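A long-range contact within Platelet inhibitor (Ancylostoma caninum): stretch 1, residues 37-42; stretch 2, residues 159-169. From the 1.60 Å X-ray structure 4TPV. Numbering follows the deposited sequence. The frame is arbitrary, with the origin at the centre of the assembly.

Stretch 1, residues 37-42: SKMRTM
Stretch 2 (159-169) SDYGAGVTCDD

Residues 37-42 form no regular helix or strand; Lys38 has phi/psi -152/53, and Met39 to Met42 are extended, with Arg40 at -79/147 and Thr41 at -69/131. The second stretch opens with the last residues of a 3-10 segment, 159-161, closed by Gly162 N to Ser159 O at 3.0 Å, then folds through a type II turn from Gly162 to Val165 (Val165 N to Gly162 O, 3.2 Å) and enters a strand at Thr166, with Cys167 also in it. The positive phi values of Gly162 (75°) and Gly164 (79°) suit glycine. The two stretches run in the same general direction: Lys38 CA lies 7.9 Å from Asp160 CA, and Thr41 CA 7.5 Å from Asp168 CA.

Tyr161 is the centre of the contact. Its CA-to-CB bond points toward the first stretch, and with chi1 -63° (m) and chi2 -61° the hydroxyl reaches the backbone, Tyr161 OH donating to Lys38 O at 2.6 Å. This carbonyl lies at the ring edge, leaving a face free for Arg40. The arginine starts sideways, but chi1 m, chi2 t and chi3 p (70°) fold it over that face: Arg40 CD stands 3.6 Å from the Tyr161 ring centroid, 7° off the normal, a CH-pi contact, while Arg40 CZ, 4.7 Å from the same Tyr161 centroid, adds a cation-pi interaction. A long aliphatic stem ending in a delocalised cation suits both. Beyond the ring, Val165 (chi1 t) packs its methyls against the guanidinium, Val165 CG2 lying 3.7 Å from Arg40 NH2.

Lys38 leaves the backbone with chi1 51° (p), then extends through three t torsions, giving Lys38 NZ the reach for a salt bridge to Asp160 OD2 at 2.8 Å; Asp160 has chi1 -77° (m). At the other end, Thr41 (chi1 -55°, m) donates from OG1 to Asp168 OD2 at 2.8 Å. Asp168, chi1 t, also uses OD1 elsewhere in the structure, so both its carboxylate oxygens are engaged at this buried site.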

# COMPACT_ATOMS: atom_id res chain seq x y z
N SER A 37 -12.06 11.54 -2.82
CA SER A 37 -12.95 11.90 -1.73
C SER A 37 -12.96 11.00 -0.48
O SER A 37 -13.54 11.39 0.53
CB SER A 37 -14.38 11.99 -2.26
OG SER A 37 -14.77 10.76 -2.85
N LYS A 38 -12.35 9.82 -0.55
CA LYS A 38 -12.31 8.93 0.62
C LYS A 38 -11.09 8.02 0.62
O LYS A 38 -11.18 6.79 0.78
CB LYS A 38 -13.62 8.13 0.72
CG LYS A 38 -14.06 7.40 -0.53
CD LYS A 38 -15.31 6.57 -0.21
CE LYS A 38 -15.94 6.02 -1.48
NZ LYS A 38 -17.17 5.22 -1.16
N MET A 39 -9.92 8.64 0.48
CA MET A 39 -8.67 7.90 0.53
C MET A 39 -8.35 7.60 1.98
O MET A 39 -8.17 8.52 2.77
CB MET A 39 -7.53 8.68 -0.12
CG MET A 39 -6.23 7.91 -0.17
SD MET A 39 -6.13 6.75 -1.54
CE MET A 39 -6.00 7.82 -2.98
N ARG A 40 -8.28 6.32 2.33
CA ARG A 40 -7.98 5.94 3.72
C ARG A 40 -6.50 6.03 4.09
O ARG A 40 -5.61 5.75 3.29
CB ARG A 40 -8.49 4.52 4.00
CG ARG A 40 -10.04 4.44 3.93
CD ARG A 40 -10.62 3.22 4.62
NE ARG A 40 -10.48 3.32 6.08
CZ ARG A 40 -11.26 2.68 6.95
NH1 ARG A 40 -12.23 1.90 6.52
NH2 ARG A 40 -11.05 2.83 8.25
N THR A 41 -6.26 6.38 5.35
CA THR A 41 -4.94 6.25 5.94
C THR A 41 -4.65 4.77 6.08
O THR A 41 -5.49 4.02 6.57
CB THR A 41 -4.87 6.90 7.31
OG1 THR A 41 -5.28 8.26 7.21
CG2 THR A 41 -3.43 6.87 7.85
N MET A 42 -3.46 4.36 5.63
CA MET A 42 -3.02 2.99 5.92
C MET A 42 -2.37 2.85 7.28
O MET A 42 -1.62 3.72 7.74
CB MET A 42 -2.04 2.49 4.88
CG MET A 42 -2.66 2.14 3.54
SD MET A 42 -1.40 1.56 2.37
CE MET A 42 -2.47 0.96 1.06
N SER A 159 -17.35 9.19 5.67
CA SER A 159 -18.45 8.54 6.38
C SER A 159 -19.02 7.32 5.62
O SER A 159 -19.77 6.54 6.18
CB SER A 159 -19.57 9.54 6.66
OG SER A 159 -20.16 10.02 5.47
N ASP A 160 -18.66 7.18 4.35
CA ASP A 160 -19.01 5.99 3.58
C ASP A 160 -18.49 4.72 4.24
O ASP A 160 -19.05 3.64 4.04
CB ASP A 160 -18.45 6.06 2.16
CG ASP A 160 -19.26 6.96 1.26
OD1 ASP A 160 -20.18 7.67 1.74
OD2 ASP A 160 -18.94 6.98 0.05
N TYR A 161 -17.41 4.85 5.00
CA TYR A 161 -16.79 3.71 5.68
C TYR A 161 -17.47 3.37 7.00
O TYR A 161 -17.13 2.37 7.65
CB TYR A 161 -15.31 3.99 5.90
CG TYR A 161 -14.56 4.13 4.60
CD1 TYR A 161 -14.50 3.09 3.69
CD2 TYR A 161 -13.93 5.33 4.26
CE1 TYR A 161 -13.82 3.21 2.49
CE2 TYR A 161 -13.23 5.46 3.06
CZ TYR A 161 -13.19 4.41 2.18
OH TYR A 161 -12.52 4.54 0.98
N GLY A 162 -18.41 4.21 7.41
CA GLY A 162 -19.22 3.93 8.58
C GLY A 162 -18.49 4.16 9.89
O GLY A 162 -17.64 5.04 9.99
N ALA A 163 -18.80 3.32 10.88
CA ALA A 163 -18.52 3.61 12.28
C ALA A 163 -17.10 4.10 12.57
O ALA A 163 -16.11 3.46 12.24
CB ALA A 163 -18.83 2.37 13.13
N GLY A 164 -17.04 5.27 13.20
CA GLY A 164 -15.80 5.79 13.75
C GLY A 164 -14.82 6.43 12.79
O GLY A 164 -13.81 6.97 13.23
N VAL A 165 -15.11 6.41 11.48
CA VAL A 165 -14.13 6.90 10.51
C VAL A 165 -14.32 8.40 10.23
O VAL A 165 -15.41 8.86 9.92
CB VAL A 165 -14.21 6.09 9.19
CG1 VAL A 165 -13.16 6.55 8.15
CG2 VAL A 165 -14.03 4.61 9.46
N THR A 166 -13.22 9.15 10.35
CA THR A 166 -13.23 10.60 10.24
C THR A 166 -12.04 11.05 9.40
O THR A 166 -11.19 10.24 9.02
CB THR A 166 -13.13 11.29 11.62
OG1 THR A 166 -11.88 10.94 12.24
CG2 THR A 166 -14.26 10.86 12.54
N CYS A 167 -11.97 12.35 9.12
CA CYS A 167 -10.83 12.86 8.36
C CYS A 167 -9.62 12.89 9.27
O CYS A 167 -9.75 13.20 10.45
CB CYS A 167 -11.15 14.24 7.81
SG CYS A 167 -9.98 14.79 6.53
N ASP A 168 -8.45 12.61 8.71
CA ASP A 168 -7.21 12.44 9.48
C ASP A 168 -6.32 13.69 9.53
O ASP A 168 -5.62 14.00 8.56
CB ASP A 168 -6.41 11.28 8.89
CG ASP A 168 -5.31 10.79 9.81
OD1 ASP A 168 -5.02 11.45 10.83
OD2 ASP A 168 -4.75 9.71 9.53
N ASP A 169 -6.30 14.37 10.68
CA ASP A 169 -5.50 15.60 10.78
C ASP A 169 -4.00 15.29 10.80
O ASP A 169 -3.16 16.20 10.72
CB ASP A 169 -5.91 16.46 12.00
CG ASP A 169 -5.91 15.68 13.30
OD1 ASP A 169 -5.22 14.65 13.39
OD2 ASP A 169 -6.61 16.13 14.24